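Local coordinates for protein isoaspartyl dipeptidase (PDB 7CDH) that probably hydrolyses isoaspartyl (beta-aspartyl) dipeptides as a zinc-dependent metallopeptidase of the amidohydrolase family, consistent with a role in protein repair, at residues Met1-Asn7 with His43-Asn49; Gly17-Val21 with Gly31-Asn35. One frame throughout, in Å; residues are numbered along the deposited sequence.

Contact 1 of 2, residues Met1-Asn7 with His43-Asn49; sequences MIKIIKN and HEIYDAN
Asn7 and Asp47 meet by their side chains, and the backbone ladder of strands 2-6 and 43-47 runs back from them toward the N-terminal ends of both segments. The strand axes approach to 4.6 Å at an angle of 17°, and the bonds follow the staggered parallel pattern: Ile4 gives its N to Glu44 O and accepts from Tyr46 N through its O, while Lys6 N reaches Tyr46 O and Lys6 O takes Ala48 N at 2.8 Å.

Glu44 can be followed outward from the strand. Its CB lies 4.0 Å from Lys3 CG. With CG anti to the backbone N (chi1 175°) and the chain extended beyond it, the carboxylate is carried out alongside the Lys3 chain, which points the same way. At the tip, OE2 sits 3.5 Å from Met1 CE, whose side chain crosses at about a right angle, and 3.6 Å from Lys3 CE; OE1 turns to a salt bridge with Lys376. From the face of Lys3 and Glu44, Ile5 CG2 packs on Ala48 CB at 3.6 Å; Tyr46, on that face too, sends its OH to Asp377 and Ser366.

At the far end Asn7 ND2 donates to Asp47 OD1 over 3.1 Å, arriving from above the carboxylate plane, with the amide plane turned 64° against it. The same oxygen accepts Asn49 N through its anti lone pair at 3.2 Å, so two N-H groups grip this oxygen, which should restrict the carboxylate's rotation. This second bond closes an Asx turn from Asp47 to Asn49, starting on the last residue of strand 43-47. The whole is a parallel pairing at the edge, within this chain, of the small beta sheet that accompanies the TIM barrel of amidohydrolases.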
# COMPACT_ATOMS: atom_id res chain seq x y z
N MET A 1 23.39 21.46 -40.16
CA MET A 1 23.53 22.16 -41.48
C MET A 1 22.38 23.15 -41.71
O MET A 1 21.19 22.78 -41.63
CB MET A 1 23.54 21.16 -42.63
CG MET A 1 23.66 21.83 -43.97
SD MET A 1 24.55 20.82 -45.17
CE MET A 1 23.50 19.36 -45.19
N ILE A 2 22.74 24.38 -42.06
CA ILE A 2 21.80 25.44 -42.53
C ILE A 2 21.31 25.07 -43.93
O ILE A 2 22.14 24.61 -44.72
CB ILE A 2 22.49 26.80 -42.49
CG1 ILE A 2 22.51 27.30 -41.04
CG2 ILE A 2 21.80 27.78 -43.42
CD1 ILE A 2 23.27 28.57 -40.85
N LYS A 3 20.01 25.22 -44.19
CA LYS A 3 19.40 24.89 -45.51
C LYS A 3 18.54 26.05 -45.93
O LYS A 3 18.13 26.86 -45.05
CB LYS A 3 18.54 23.63 -45.45
CG LYS A 3 19.19 22.43 -44.78
CD LYS A 3 18.38 21.16 -44.94
CE LYS A 3 18.96 19.96 -44.21
NZ LYS A 3 19.59 20.36 -42.94
N ILE A 4 18.26 26.12 -47.24
CA ILE A 4 17.42 27.17 -47.88
C ILE A 4 16.51 26.48 -48.87
O ILE A 4 17.07 25.81 -49.77
CB ILE A 4 18.25 28.23 -48.65
CG1 ILE A 4 19.21 29.00 -47.74
CG2 ILE A 4 17.33 29.17 -49.40
CD1 ILE A 4 20.59 28.41 -47.73
N ILE A 5 15.21 26.73 -48.77
CA ILE A 5 14.22 26.32 -49.82
C ILE A 5 13.91 27.54 -50.69
O ILE A 5 13.54 28.63 -50.15
CB ILE A 5 12.97 25.67 -49.19
CG1 ILE A 5 13.31 24.37 -48.47
CG2 ILE A 5 11.88 25.45 -50.23
CD1 ILE A 5 12.30 23.99 -47.43
N LYS A 6 14.14 27.38 -52.00
CA LYS A 6 14.01 28.47 -53.01
C LYS A 6 12.79 28.15 -53.88
O LYS A 6 12.57 26.96 -54.14
CB LYS A 6 15.28 28.59 -53.85
CG LYS A 6 16.44 29.29 -53.15
CD LYS A 6 17.61 29.66 -54.05
CE LYS A 6 18.51 30.71 -53.43
NZ LYS A 6 18.09 32.08 -53.81
N ASN A 7 12.06 29.19 -54.29
CA ASN A 7 11.15 29.16 -55.47
C ASN A 7 9.81 28.51 -55.15
O ASN A 7 9.13 28.14 -56.12
CB ASN A 7 11.72 28.39 -56.68
CG ASN A 7 12.99 29.01 -57.23
OD1 ASN A 7 13.23 30.19 -57.01
ND2 ASN A 7 13.77 28.21 -57.97
N HIS A 43 26.17 24.55 -46.43
CA HIS A 43 24.74 24.94 -46.54
C HIS A 43 24.12 24.15 -47.69
O HIS A 43 24.82 23.89 -48.68
CB HIS A 43 24.61 26.46 -46.68
CG HIS A 43 24.97 26.99 -48.03
ND1 HIS A 43 25.88 26.36 -48.86
CD2 HIS A 43 24.54 28.08 -48.69
CE1 HIS A 43 25.98 27.02 -49.99
NE2 HIS A 43 25.17 28.09 -49.91
N GLU A 44 22.86 23.74 -47.54
CA GLU A 44 22.12 22.95 -48.55
C GLU A 44 21.07 23.88 -49.17
O GLU A 44 20.53 24.73 -48.45
CB GLU A 44 21.54 21.70 -47.89
CG GLU A 44 20.66 20.88 -48.82
CD GLU A 44 20.24 19.50 -48.34
OE1 GLU A 44 19.46 18.86 -49.06
OE2 GLU A 44 20.71 19.07 -47.25
N ILE A 45 20.81 23.72 -50.47
CA ILE A 45 19.77 24.48 -51.21
C ILE A 45 18.79 23.48 -51.83
O ILE A 45 19.26 22.47 -52.36
CB ILE A 45 20.43 25.37 -52.28
CG1 ILE A 45 21.29 26.45 -51.61
CG2 ILE A 45 19.38 25.95 -53.22
CD1 ILE A 45 21.76 27.57 -52.51
N TYR A 46 17.49 23.73 -51.74
CA TYR A 46 16.45 22.87 -52.37
C TYR A 46 15.58 23.74 -53.28
O TYR A 46 15.03 24.79 -52.85
CB TYR A 46 15.69 22.10 -51.29
CG TYR A 46 14.62 21.18 -51.79
CD1 TYR A 46 14.91 19.91 -52.24
CD2 TYR A 46 13.29 21.55 -51.77
CE1 TYR A 46 13.92 19.05 -52.70
CE2 TYR A 46 12.29 20.71 -52.23
CZ TYR A 46 12.60 19.45 -52.70
OH TYR A 46 11.60 18.62 -53.15
N ASP A 47 15.52 23.33 -54.55
CA ASP A 47 14.75 23.98 -55.63
C ASP A 47 13.33 23.46 -55.54
O ASP A 47 13.04 22.35 -56.06
CB ASP A 47 15.32 23.70 -57.02
CG ASP A 47 14.89 24.71 -58.08
OD1 ASP A 47 13.72 25.15 -58.03
OD2 ASP A 47 15.74 25.06 -58.93
N ALA A 48 12.45 24.25 -54.93
CA ALA A 48 11.05 23.85 -54.72
C ALA A 48 10.16 24.51 -55.77
O ALA A 48 8.98 24.68 -55.48
CB ALA A 48 10.64 24.21 -53.32
N ASN A 49 10.68 24.82 -56.96
CA ASN A 49 9.86 25.42 -58.05
C ASN A 49 8.82 24.38 -58.47
O ASN A 49 9.18 23.18 -58.59
CB ASN A 49 10.70 25.93 -59.23
CG ASN A 49 9.82 26.34 -60.39
OD1 ASN A 49 9.08 27.33 -60.32
ND2 ASN A 49 9.84 25.52 -61.43

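Contact 2 of 2, residues Gly17-Val21 with Gly31-Asn35; sequences GKKDV and GEGVN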
# COMPACT_ATOMS: atom_id res chain seq x y z
N GLY A 17 2.96 34.18 -50.96
CA GLY A 17 3.48 33.98 -52.32
C GLY A 17 4.93 33.54 -52.36
O GLY A 17 5.35 32.87 -51.42
N LYS A 18 5.64 33.83 -53.46
CA LYS A 18 6.99 33.29 -53.74
C LYS A 18 7.99 33.90 -52.75
O LYS A 18 8.21 35.13 -52.79
CB LYS A 18 7.37 33.45 -55.21
CG LYS A 18 7.10 32.21 -56.06
CD LYS A 18 7.79 32.20 -57.41
CE LYS A 18 7.16 33.19 -58.37
NZ LYS A 18 8.12 33.64 -59.41
N LYS A 19 8.48 33.07 -51.82
CA LYS A 19 9.43 33.50 -50.76
C LYS A 19 10.44 32.39 -50.53
O LYS A 19 10.17 31.26 -50.88
CB LYS A 19 8.71 33.83 -49.45
CG LYS A 19 7.77 35.01 -49.50
CD LYS A 19 8.40 36.33 -49.14
CE LYS A 19 7.43 37.49 -49.26
NZ LYS A 19 7.71 38.28 -50.49
N ASP A 20 11.59 32.74 -50.00
CA ASP A 20 12.73 31.83 -49.73
C ASP A 20 12.82 31.66 -48.21
O ASP A 20 12.60 32.66 -47.49
CB ASP A 20 13.99 32.38 -50.41
CG ASP A 20 14.07 32.03 -51.89
OD1 ASP A 20 13.03 31.52 -52.46
OD2 ASP A 20 15.18 32.25 -52.48
N VAL A 21 13.07 30.42 -47.76
CA VAL A 21 13.10 30.03 -46.32
C VAL A 21 14.47 29.45 -45.97
O VAL A 21 14.87 28.46 -46.62
CB VAL A 21 11.98 29.05 -45.93
CG1 VAL A 21 11.89 28.95 -44.43
CG2 VAL A 21 10.61 29.45 -46.49
N GLY A 31 11.94 35.43 -46.77
CA GLY A 31 11.98 36.64 -47.60
C GLY A 31 12.26 36.36 -49.06
O GLY A 31 12.40 35.19 -49.42
N GLU A 32 12.39 37.43 -49.84
CA GLU A 32 12.61 37.41 -51.32
C GLU A 32 13.96 36.73 -51.60
O GLU A 32 14.87 36.86 -50.75
CB GLU A 32 12.52 38.83 -51.88
CG GLU A 32 11.23 39.56 -51.50
CD GLU A 32 11.26 40.35 -50.20
OE1 GLU A 32 11.83 41.47 -50.20
OE2 GLU A 32 10.73 39.86 -49.17
N GLY A 33 14.06 36.01 -52.72
CA GLY A 33 15.28 35.29 -53.12
C GLY A 33 16.49 36.20 -53.12
O GLY A 33 16.41 37.28 -53.73
N VAL A 34 17.58 35.78 -52.47
CA VAL A 34 18.83 36.58 -52.27
C VAL A 34 19.42 37.05 -53.62
O VAL A 34 19.48 38.28 -53.83
CB VAL A 34 19.86 35.83 -51.41
CG1 VAL A 34 19.53 35.99 -49.94
CG2 VAL A 34 19.99 34.35 -51.75
N ASN A 35 19.84 36.12 -54.50
CA ASN A 35 20.46 36.38 -55.83
C ASN A 35 21.91 36.88 -55.69
O ASN A 35 22.45 37.37 -56.70
CB ASN A 35 19.64 37.36 -56.69
CG ASN A 35 18.24 36.89 -57.01
OD1 ASN A 35 18.05 35.80 -57.54
ND2 ASN A 35 17.24 37.71 -56.72
O HOH W 1 11.32 35.50 -54.36
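This contact lies at the open end of the beta hairpin of strands 19-23 and 27-31, in the small beta sheet outside the TIM barrel. Asp20 and Gly31 form a hydrogen-bonded pair: Asp20 N donates to Gly31 O, and Gly31 N returns a bond to Asp20 O at 2.9 Å with an N-H...O angle of 161°. The reciprocal bonds define the antiparallel register, with Asp20 CA and Gly31 CA 5.3 Å apart.

Beyond Gly31 segment 31-35 leaves the ladder as a loop, and side chains take over. Lys19 lays its CD against the Gly31 backbone, 3.9 Å from Gly31 CA. The bend at chi2 (-91°) turns the rest of the side chain along Glu32, and the two side chains lie side by side and point the same way. Their charged ends form only a long salt bridge, Lys19 NZ to Glu32 OE2 at 3.7 Å. A water accepts from Gly33 N and makes a weak bond to Lys18 O, linking the two segments.

The main polar partners of the Asp20 carboxylate are Lys6, whose NZ forms a salt bridge with OD2, and the backbone of Asn7. The carboxylate also flanks the loop, where Asp20 CG lies 3.7 Å from Gly33 CA.

Contacts 1 and 2 belong to one four-stranded sheet, in the order 27-31, 19-23, 2-6, 43-47, and their centres are about 11 Å apart. They join through the central strands: Ile5 N lies 2.8 Å from Val21 O, a probable backbone hydrogen bond, and Asn7 N lies 3.1 Å from Asp20 OD1, a probable hydrogen bond too. Lys6 also spans them, its NZ packing 3.6 Å from Val34 CG2. Along the chain, contact 2 falls wholly between the two segments of contact 1. Their centres lie about 29 Å (contact 2) and 27 Å (contact 1) from the chain's centre, and neither segment pair supplies a ligand of the zinc ions bound by His61, His63, Glu156, His195, His224 and Asp285.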